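Phage terminase large subunit (Thermus phage P7426, PDB 4ZNK) probably acts as an ATP-driven motor that packs viral DNA into empty capsids and cuts the genome, this piece being its N-terminal ATPase domain. Local coordinates at residues Q67-A72 and E131-S136; D149-D154 and E169-V174; T184-N189 and R250-A255. One frame throughout, in Å; residues are numbered along the deposited sequence.

Interaction 1: residues Q67-A72 and E131-S136; sequences QGWIIA and EFRGKS
Gln67 and Glu131 start a run of six parallel pairs between neighbouring strands in the sheet of the P-loop ATPase domain. The Gln67 side chain, extended beyond CG, brings NE2 to Glu131 OE1 at 3.0 Å, while its OE1 accepts from Arg175. The glutamate oxygen lies close to the plane of the amide, and NE2 meets it nearly along its C-O axis; the other carboxylate oxygen forms a salt bridge with Arg109. Gly68 sits squarely in the backbone pattern, its N donating to Glu131 O and its O accepting from Arg133 N. Phe132 CD1 packs 3.6 Å from Gly68 O. Trp69 points to the other face, along with Arg133 and Lys135. Lys135 bends at chi2 (-71°), which lays its chain over the indole: CG stands 4.0 Å from the centroid of the five-membered ring, 20° off the normal, a CH-pi contact. CE follows at 3.8 Å from Trp69 CE2, while NZ continues to the carbonyl of Asn142. Ile70 N donates to Arg133 O, and Ile70 O accepts from Lys135 N. Its side chain returns to the Phe132 face, which helices 48-62 and 75-93 cover, with CG2 3.3 Å from Phe132 CZ, and also lies near that of the magnesium ligand Asp154. Ile71 sets CG1 against Lys135 CB, and Ala72 N closes the series on Lys135 O at 3.2 Å.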
loop_
_atom_site.group_PDB
_atom_site.type_symbol
_atom_site.label_atom_id
_atom_site.label_comp_id
_atom_site.label_asym_id
_atom_site.label_seq_id
_atom_site.Cartn_x
_atom_site.Cartn_y
_atom_site.Cartn_z
ATOM N N GLN A 67 8.547 -12.249 -1.462
ATOM C CA GLN A 67 8.663 -11.751 -0.092
ATOM C C GLN A 67 8.422 -10.256 -0.045
ATOM O O GLN A 67 8.916 -9.487 -0.897
ATOM C CB GLN A 67 10.046 -12.071 0.484
ATOM C CG GLN A 67 10.372 -13.573 0.486
ATOM C CD GLN A 67 11.788 -13.827 0.924
ATOM O OE1 GLN A 67 12.727 -13.591 0.169
ATOM N NE2 GLN A 67 11.955 -14.283 2.155
ATOM N N GLY A 68 7.665 -9.824 0.956
ATOM C CA GLY A 68 7.450 -8.406 1.134
ATOM C C GLY A 68 7.114 -8.022 2.548
ATOM O O GLY A 68 6.880 -8.882 3.397
ATOM N N TRP A 69 7.090 -6.713 2.773
ATOM C CA TRP A 69 6.778 -6.116 4.051
ATOM C C TRP A 69 5.689 -5.098 3.892
ATOM O O TRP A 69 5.609 -4.447 2.848
ATOM C CB TRP A 69 7.967 -5.369 4.652
ATOM C CG TRP A 69 9.127 -6.177 5.124
ATOM C CD1 TRP A 69 9.204 -7.532 5.267
ATOM C CD2 TRP A 69 10.398 -5.656 5.511
ATOM N NE1 TRP A 69 10.455 -7.883 5.723
ATOM C CE2 TRP A 69 11.201 -6.749 5.892
ATOM C CE3 TRP A 69 10.936 -4.370 5.567
ATOM C CZ2 TRP A 69 12.524 -6.592 6.324
ATOM C CZ3 TRP A 69 12.245 -4.217 6.011
ATOM C CH2 TRP A 69 13.019 -5.323 6.377
ATOM N N ILE A 70 4.879 -4.935 4.935
ATOM C CA ILE A 70 4.120 -3.705 5.118
ATOM C C ILE A 70 4.768 -3.011 6.314
ATOM O O ILE A 70 4.962 -3.610 7.376
ATOM C CB ILE A 70 2.589 -3.931 5.320
ATOM C CG1 ILE A 70 1.855 -2.592 5.521
ATOM C CG2 ILE A 70 2.301 -4.913 6.444
ATOM C CD1 ILE A 70 1.826 -2.046 6.975
ATOM N N ILE A 71 5.176 -1.770 6.088
ATOM C CA ILE A 71 5.788 -0.929 7.123
ATOM C C ILE A 71 4.872 0.245 7.424
ATOM O O ILE A 71 4.431 0.952 6.511
ATOM C CB ILE A 71 7.173 -0.388 6.696
ATOM C CG1 ILE A 71 8.061 -1.546 6.229
ATOM C CG2 ILE A 71 7.851 0.331 7.875
ATOM C CD1 ILE A 71 8.592 -1.357 4.836
ATOM N N ALA A 72 4.589 0.444 8.704
ATOM C CA ALA A 72 3.795 1.582 9.175
ATOM C C ALA A 72 4.565 2.302 10.298
ATOM O O ALA A 72 5.599 1.804 10.749
ATOM C CB ALA A 72 2.428 1.097 9.649
ATOM N N GLU A 131 6.384 -14.946 1.477
ATOM C CA GLU A 131 6.377 -14.408 2.838
ATOM C C GLU A 131 5.930 -12.960 2.903
ATOM O O GLU A 131 6.174 -12.178 1.997
ATOM C CB GLU A 131 7.775 -14.566 3.463
ATOM C CG GLU A 131 7.906 -14.101 4.921
ATOM C CD GLU A 131 9.342 -14.174 5.421
ATOM O OE1 GLU A 131 10.225 -14.571 4.637
ATOM O OE2 GLU A 131 9.598 -13.841 6.596
ATOM N N PHE A 132 5.250 -12.617 3.998
ATOM C CA PHE A 132 4.766 -11.256 4.221
ATOM C C PHE A 132 4.940 -10.960 5.690
ATOM O O PHE A 132 4.521 -11.758 6.534
ATOM C CB PHE A 132 3.288 -11.105 3.795
ATOM C CG PHE A 132 2.758 -9.699 3.877
ATOM C CD1 PHE A 132 3.325 -8.666 3.122
ATOM C CD2 PHE A 132 1.664 -9.411 4.681
ATOM C CE1 PHE A 132 2.827 -7.385 3.187
ATOM C CE2 PHE A 132 1.168 -8.114 4.753
ATOM C CZ PHE A 132 1.735 -7.115 3.998
ATOM N N ARG A 133 5.557 -9.822 5.986
ATOM C CA ARG A 133 5.695 -9.373 7.366
ATOM C C ARG A 133 5.187 -7.968 7.583
ATOM O O ARG A 133 5.256 -7.101 6.702
ATOM C CB ARG A 133 7.163 -9.462 7.806
ATOM C CG ARG A 133 7.705 -10.885 7.712
ATOM C CD ARG A 133 8.942 -11.079 8.501
ATOM N NE ARG A 133 8.664 -11.056 9.931
ATOM C CZ ARG A 133 9.455 -11.585 10.857
ATOM N NH1 ARG A 133 9.101 -11.511 12.132
ATOM N NH2 ARG A 133 10.583 -12.200 10.512
ATOM N N GLY A 134 4.675 -7.745 8.785
ATOM C CA GLY A 134 4.404 -6.400 9.259
ATOM C C GLY A 134 5.595 -5.847 10.057
ATOM O O GLY A 134 6.186 -6.546 10.877
ATOM N N LYS A 135 5.936 -4.585 9.801
ATOM C CA LYS A 135 7.121 -3.942 10.344
ATOM C C LYS A 135 6.750 -2.562 10.820
ATOM O O LYS A 135 5.717 -2.005 10.433
ATOM C CB LYS A 135 8.242 -3.834 9.292
ATOM C CG LYS A 135 8.814 -5.152 8.868
ATOM C CD LYS A 135 9.640 -5.754 9.999
ATOM C CE LYS A 135 10.344 -7.045 9.583
ATOM N NZ LYS A 135 11.246 -7.541 10.648
ATOM N N SER A 136 7.610 -1.991 11.647
ATOM C CA SER A 136 7.329 -0.699 12.232
ATOM C C SER A 136 8.512 0.224 12.053
ATOM O O SER A 136 9.635 -0.136 12.370
ATOM C CB SER A 136 7.001 -0.838 13.712
ATOM O OG SER A 136 6.846 0.447 14.281
#

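Interaction 2: residues D149-D154 and E169-V174; sequences DFVILD and EPTLSV
Leu172 reaches from a turn at the end of a 3-10 segment to the first residues of strand 150-154, which carries most of the predicted Walker B motif. Its CB points neither toward the strand nor away from it, and CG, anti to the carbonyl carbon (chi1 -61°), turns the branch inward. Both methyls then find the strand. CD1 lies 4.0 Å from Val151 CG2, methyl against methyl. CD2 settles on backbone instead: it is 4.0 Å from Phe150 CA and 4.1 Å from Asp149 C, so it rests where Asp149 leads into the strand, while the Phe150 ring goes to the far side. Val151 answers with its second branch as well, CG1 coming 4.2 Å from Leu172 CD2 and 4.1 Å from Thr171 OG1. The Thr171 hydroxyl is hydrogen-bonded to the carbonyl of Ile168 in helix 161-168. The turn itself is held by a backbone bond from Leu172 N to Glu169 O, 3.0 Å long. Across the interface the contact is purely van der Waals, small and buried, and it lies away from the nucleotide and metal sites. Leu172 and Val151 both touch Ala179 of strand 178-183, and Val151 also meets Ile168 of helix 161-168; Phe150 packs on helix 48-62 across the sheet.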
loop_
_atom_site.group_PDB
_atom_site.type_symbol
_atom_site.label_atom_id
_atom_site.label_comp_id
_atom_site.label_asym_id
_atom_site.label_seq_id
_atom_site.Cartn_x
_atom_site.Cartn_y
_atom_site.Cartn_z
ATOM N N ASP A 149 10.683 -8.601 -2.744
ATOM C CA ASP A 149 9.991 -8.304 -3.991
ATOM C C ASP A 149 9.139 -7.047 -3.914
ATOM O O ASP A 149 8.951 -6.373 -4.919
ATOM C CB ASP A 149 9.080 -9.465 -4.391
ATOM C CG ASP A 149 9.852 -10.711 -4.738
ATOM O OD1 ASP A 149 10.083 -10.923 -5.940
ATOM O OD2 ASP A 149 10.209 -11.473 -3.815
ATOM N N PHE A 150 8.587 -6.752 -2.746
ATOM C CA PHE A 150 7.700 -5.601 -2.635
ATOM C C PHE A 150 7.654 -5.062 -1.213
ATOM O O PHE A 150 7.877 -5.800 -0.248
ATOM C CB PHE A 150 6.276 -5.952 -3.101
ATOM C CG PHE A 150 5.549 -6.985 -2.212
ATOM C CD1 PHE A 150 4.601 -6.584 -1.282
ATOM C CD2 PHE A 150 5.793 -8.339 -2.348
ATOM C CE1 PHE A 150 3.926 -7.529 -0.482
ATOM C CE2 PHE A 150 5.120 -9.293 -1.570
ATOM C CZ PHE A 150 4.191 -8.886 -0.636
ATOM N N VAL A 151 7.379 -3.767 -1.100
ATOM C CA VAL A 151 7.087 -3.151 0.185
ATOM C C VAL A 151 5.868 -2.252 0.049
ATOM O O VAL A 151 5.664 -1.610 -0.992
ATOM C CB VAL A 151 8.270 -2.301 0.747
ATOM C CG1 VAL A 151 9.479 -3.178 1.049
ATOM C CG2 VAL A 151 8.621 -1.164 -0.198
ATOM N N ILE A 152 5.061 -2.240 1.105
ATOM C CA ILE A 152 3.974 -1.289 1.277
ATOM C C ILE A 152 4.300 -0.393 2.465
ATOM O O ILE A 152 4.553 -0.889 3.560
ATOM C CB ILE A 152 2.637 -1.995 1.532
ATOM C CG1 ILE A 152 2.226 -2.845 0.332
ATOM C CG2 ILE A 152 1.543 -0.991 1.876
ATOM C CD1 ILE A 152 1.433 -4.039 0.752
ATOM N N LEU A 153 4.307 0.919 2.236
ATOM C CA LEU A 153 4.463 1.906 3.315
ATOM C C LEU A 153 3.116 2.526 3.621
ATOM O O LEU A 153 2.562 3.252 2.787
ATOM C CB LEU A 153 5.458 3.003 2.938
ATOM C CG LEU A 153 6.942 2.687 3.038
ATOM C CD1 LEU A 153 7.390 1.729 1.958
ATOM C CD2 LEU A 153 7.743 3.969 2.974
ATOM N N ASP A 154 2.582 2.217 4.801
ATOM C CA ASP A 154 1.277 2.687 5.203
ATOM C C ASP A 154 1.469 3.946 6.054
ATOM O O ASP A 154 2.406 4.033 6.837
ATOM C CB ASP A 154 0.516 1.611 5.974
ATOM C CG ASP A 154 -0.962 1.980 6.205
ATOM O OD1 ASP A 154 -1.521 2.778 5.415
ATOM O OD2 ASP A 154 -1.576 1.443 7.152
ATOM N N GLU A 169 14.205 1.000 1.055
ATOM C CA GLU A 169 14.410 0.971 -0.388
ATOM C C GLU A 169 15.496 -0.020 -0.847
ATOM O O GLU A 169 15.299 -0.699 -1.853
ATOM C CB GLU A 169 14.739 2.362 -0.939
ATOM C CG GLU A 169 14.762 2.345 -2.477
ATOM C CD GLU A 169 14.869 3.697 -3.121
ATOM O OE1 GLU A 169 15.374 4.638 -2.467
ATOM O OE2 GLU A 169 14.449 3.806 -4.299
ATOM N N PRO A 170 16.622 -0.119 -0.111
ATOM C CA PRO A 170 17.689 -1.037 -0.535
ATOM C C PRO A 170 17.309 -2.530 -0.494
ATOM O O PRO A 170 18.012 -3.351 -1.085
ATOM C CB PRO A 170 18.813 -0.741 0.460
ATOM C CG PRO A 170 18.543 0.645 0.952
ATOM C CD PRO A 170 17.050 0.701 1.038
ATOM N N THR A 171 16.222 -2.885 0.183
ATOM C CA THR A 171 15.771 -4.273 0.168
ATOM C C THR A 171 15.222 -4.667 -1.190
ATOM O O THR A 171 15.027 -5.844 -1.454
ATOM C CB THR A 171 14.667 -4.547 1.208
ATOM O OG1 THR A 171 13.476 -3.851 0.822
ATOM C CG2 THR A 171 15.091 -4.099 2.550
ATOM N N LEU A 172 14.962 -3.681 -2.047
ATOM C CA LEU A 172 14.334 -3.922 -3.344
ATOM C C LEU A 172 15.286 -4.084 -4.533
ATOM O O LEU A 172 14.838 -4.464 -5.609
ATOM C CB LEU A 172 13.377 -2.778 -3.662
ATOM C CG LEU A 172 12.216 -2.575 -2.672
ATOM C CD1 LEU A 172 11.481 -1.289 -3.013
ATOM C CD2 LEU A 172 11.276 -3.760 -2.682
ATOM N N SER A 173 16.579 -3.825 -4.330
ATOM C CA SER A 173 17.551 -3.770 -5.436
ATOM C C SER A 173 17.700 -5.088 -6.179
ATOM O O SER A 173 17.557 -5.152 -7.398
ATOM C CB SER A 173 18.937 -3.349 -4.917
ATOM O OG SER A 173 18.872 -2.258 -4.042
ATOM N N VAL A 174 18.011 -6.148 -5.447
ATOM C CA VAL A 174 18.367 -7.418 -6.071
ATOM C C VAL A 174 17.257 -8.025 -6.949
ATOM O O VAL A 174 17.552 -8.692 -7.942
ATOM C CB VAL A 174 18.780 -8.445 -4.976
ATOM C CG1 VAL A 174 18.706 -9.869 -5.477
ATOM C CG2 VAL A 174 20.162 -8.110 -4.452
#

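Interaction 3: residues T184-N189 and R250-A255; sequences TPKGLN and RQEYGA
Close to the nucleotide site, where the loop after strand 178-183 passes beside Lys48, a residue seen to bind ADP and magnesium, a glutamate from helix 246-252 is gripped by two side chains of that loop. Glu252 bends at chi2 (-57°), which carries its carboxylate back to Thr184 and Lys186. Its OE1 accepts from both: Thr184 OG1 at 3.0 Å, approaching on the syn side but 30° out of the carboxylate plane, and Lys186 NZ at 2.7 Å, almost head-on to the oxygen, in a salt bridge. Bends at chi2 and chi4 curl Lys186 round, so that NZ also donates to Pro185 O at 3.0 Å, from well above that carbonyl's plane. Alongside, Gln251 runs out past Pro185, its CD 3.3 Å from Pro185 O. Gln251 NE2 and Gly187 N are both donors and do not bond each other; one water accepts from each, at 2.7 Å and 2.9 Å respectively, and NE2 also bonds His260. Gly187 has a positive phi of 87° at which a CB would be jammed against the preceding carbonyl. Pro185 lays its ring against the end of helix 246-252, with CD 3.4 Å from Gln251 O and CG against Ala255. With the ammonium and a hydroxyl on one oxygen, and a long, weak ion pair from Arg44 to the other, the Glu252 carboxylate probably stays ionised.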
loop_
_atom_site.group_PDB
_atom_site.type_symbol
_atom_site.label_atom_id
_atom_site.label_comp_id
_atom_site.label_asym_id
_atom_site.label_seq_id
_atom_site.Cartn_x
_atom_site.Cartn_y
_atom_site.Cartn_z
ATOM N N THR A 184 -2.508 9.560 3.844
ATOM C CA THR A 184 -3.069 10.899 3.834
ATOM C C THR A 184 -1.874 11.835 4.001
ATOM O O THR A 184 -0.921 11.490 4.681
ATOM C CB THR A 184 -4.091 11.109 4.960
ATOM O OG1 THR A 184 -3.487 10.782 6.212
ATOM C CG2 THR A 184 -5.294 10.209 4.756
ATOM N N PRO A 185 -1.909 13.003 3.361
ATOM C CA PRO A 185 -0.748 13.892 3.374
ATOM C C PRO A 185 -0.504 14.565 4.721
ATOM O O PRO A 185 -1.411 14.680 5.552
ATOM C CB PRO A 185 -1.093 14.921 2.293
ATOM C CG PRO A 185 -2.546 14.943 2.225
ATOM C CD PRO A 185 -3.023 13.566 2.587
ATOM N N LYS A 186 0.748 14.957 4.939
ATOM C CA LYS A 186 1.158 15.658 6.141
ATOM C C LYS A 186 2.056 16.823 5.741
ATOM O O LYS A 186 3.185 16.942 6.197
ATOM C CB LYS A 186 1.885 14.709 7.099
ATOM C CG LYS A 186 1.027 13.562 7.607
ATOM C CD LYS A 186 0.015 14.033 8.663
ATOM C CE LYS A 186 -1.064 12.972 8.939
ATOM N NZ LYS A 186 -1.854 12.669 7.672
ATOM N N GLY A 187 1.561 17.665 4.851
ATOM C CA GLY A 187 2.303 18.844 4.469
ATOM C C GLY A 187 3.257 18.572 3.341
ATOM O O GLY A 187 3.172 17.553 2.649
ATOM N N LEU A 188 4.184 19.495 3.144
ATOM C CA LEU A 188 5.051 19.428 1.977
ATOM C C LEU A 188 6.367 18.704 2.276
ATOM O O LEU A 188 7.450 19.249 2.077
ATOM C CB LEU A 188 5.282 20.852 1.465
ATOM C CG LEU A 188 4.274 21.398 0.439
ATOM C CD1 LEU A 188 2.906 20.708 0.422
ATOM C CD2 LEU A 188 4.120 22.853 0.629
ATOM N N ASN A 189 6.265 17.461 2.740
ATOM C CA ASN A 189 7.426 16.696 3.148
ATOM C C ASN A 189 7.813 15.692 2.042
ATOM O O ASN A 189 7.442 15.883 0.884
ATOM C CB ASN A 189 7.167 16.024 4.506
ATOM C CG ASN A 189 6.188 14.834 4.442
ATOM O OD1 ASN A 189 5.466 14.621 3.475
ATOM N ND2 ASN A 189 6.156 14.080 5.520
ATOM N N ARG A 250 -8.658 18.922 5.901
ATOM C CA ARG A 250 -8.185 19.051 4.533
ATOM C C ARG A 250 -7.224 17.906 4.142
ATOM O O ARG A 250 -7.250 17.430 3.012
ATOM C CB ARG A 250 -7.518 20.405 4.356
ATOM C CG ARG A 250 -8.535 21.522 4.423
ATOM C CD ARG A 250 -7.919 22.858 4.695
ATOM N NE ARG A 250 -7.140 23.323 3.571
ATOM C CZ ARG A 250 -6.635 24.545 3.491
ATOM N NH1 ARG A 250 -6.841 25.403 4.480
ATOM N NH2 ARG A 250 -5.932 24.906 2.431
ATOM N N GLN A 251 -6.393 17.474 5.082
ATOM C CA GLN A 251 -5.493 16.347 4.827
ATOM C C GLN A 251 -6.217 15.010 4.819
ATOM O O GLN A 251 -6.078 14.237 3.871
ATOM C CB GLN A 251 -4.367 16.332 5.875
ATOM C CG GLN A 251 -3.518 17.573 5.753
ATOM C CD GLN A 251 -2.325 17.638 6.709
ATOM O OE1 GLN A 251 -2.358 17.163 7.842
ATOM N NE2 GLN A 251 -1.264 18.241 6.231
ATOM N N GLU A 252 -6.977 14.727 5.872
ATOM C CA GLU A 252 -7.531 13.391 6.059
ATOM C C GLU A 252 -8.706 13.100 5.141
ATOM O O GLU A 252 -8.941 11.933 4.780
ATOM C CB GLU A 252 -7.965 13.188 7.513
ATOM C CG GLU A 252 -6.838 13.285 8.520
ATOM C CD GLU A 252 -5.720 12.304 8.242
ATOM O OE1 GLU A 252 -4.543 12.731 8.230
ATOM O OE2 GLU A 252 -6.019 11.107 8.031
ATOM N N TYR A 253 -9.441 14.140 4.759
ATOM C CA TYR A 253 -10.604 13.972 3.888
ATOM C C TYR A 253 -10.365 14.624 2.548
ATOM O O TYR A 253 -10.689 14.046 1.514
ATOM C CB TYR A 253 -11.876 14.527 4.567
ATOM C CG TYR A 253 -12.239 13.692 5.767
ATOM C CD1 TYR A 253 -12.979 12.527 5.625
ATOM C CD2 TYR A 253 -11.804 14.045 7.043
ATOM C CE1 TYR A 253 -13.276 11.738 6.731
ATOM C CE2 TYR A 253 -12.098 13.264 8.146
ATOM C CZ TYR A 253 -12.833 12.115 7.983
ATOM O OH TYR A 253 -13.128 11.355 9.080
ATOM N N GLY A 254 -9.750 15.796 2.550
ATOM C CA GLY A 254 -9.494 16.484 1.296
ATOM C C GLY A 254 -8.299 15.915 0.537
ATOM O O GLY A 254 -8.114 16.216 -0.640
ATOM N N ALA A 255 -7.488 15.109 1.223
ATOM C CA ALA A 255 -6.222 14.640 0.688
ATOM C C ALA A 255 -5.430 15.815 0.114
ATOM O O ALA A 255 -4.765 15.704 -0.897
ATOM C CB ALA A 255 -6.466 13.556 -0.360
HETATM O O HOH W 1 -0.850 18.555 3.553
#

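Overall arrangement
From the N terminus, strand 67-72 is met first; the chain then runs through helix 75-93 and two further strands before 131-136 comes back to pair with it, closing interaction 1. Interaction 2 opens only afterwards and closes a much shorter loop, across helix 161-168. The two join in the sheet, where strands 67-72 and 150-154 are neighbours: Ile71 N probably bonds Ile152 O, 2.7 Å away. Interaction 3 follows in turn, fastening the loop after strand 178-183 to helix 246-252, its centre about 24 Å from each of the others' centres. The three close one after another, none nesting in or crossing another, tying the sheet, the turn after helix 161-168 and helix 246-252 together.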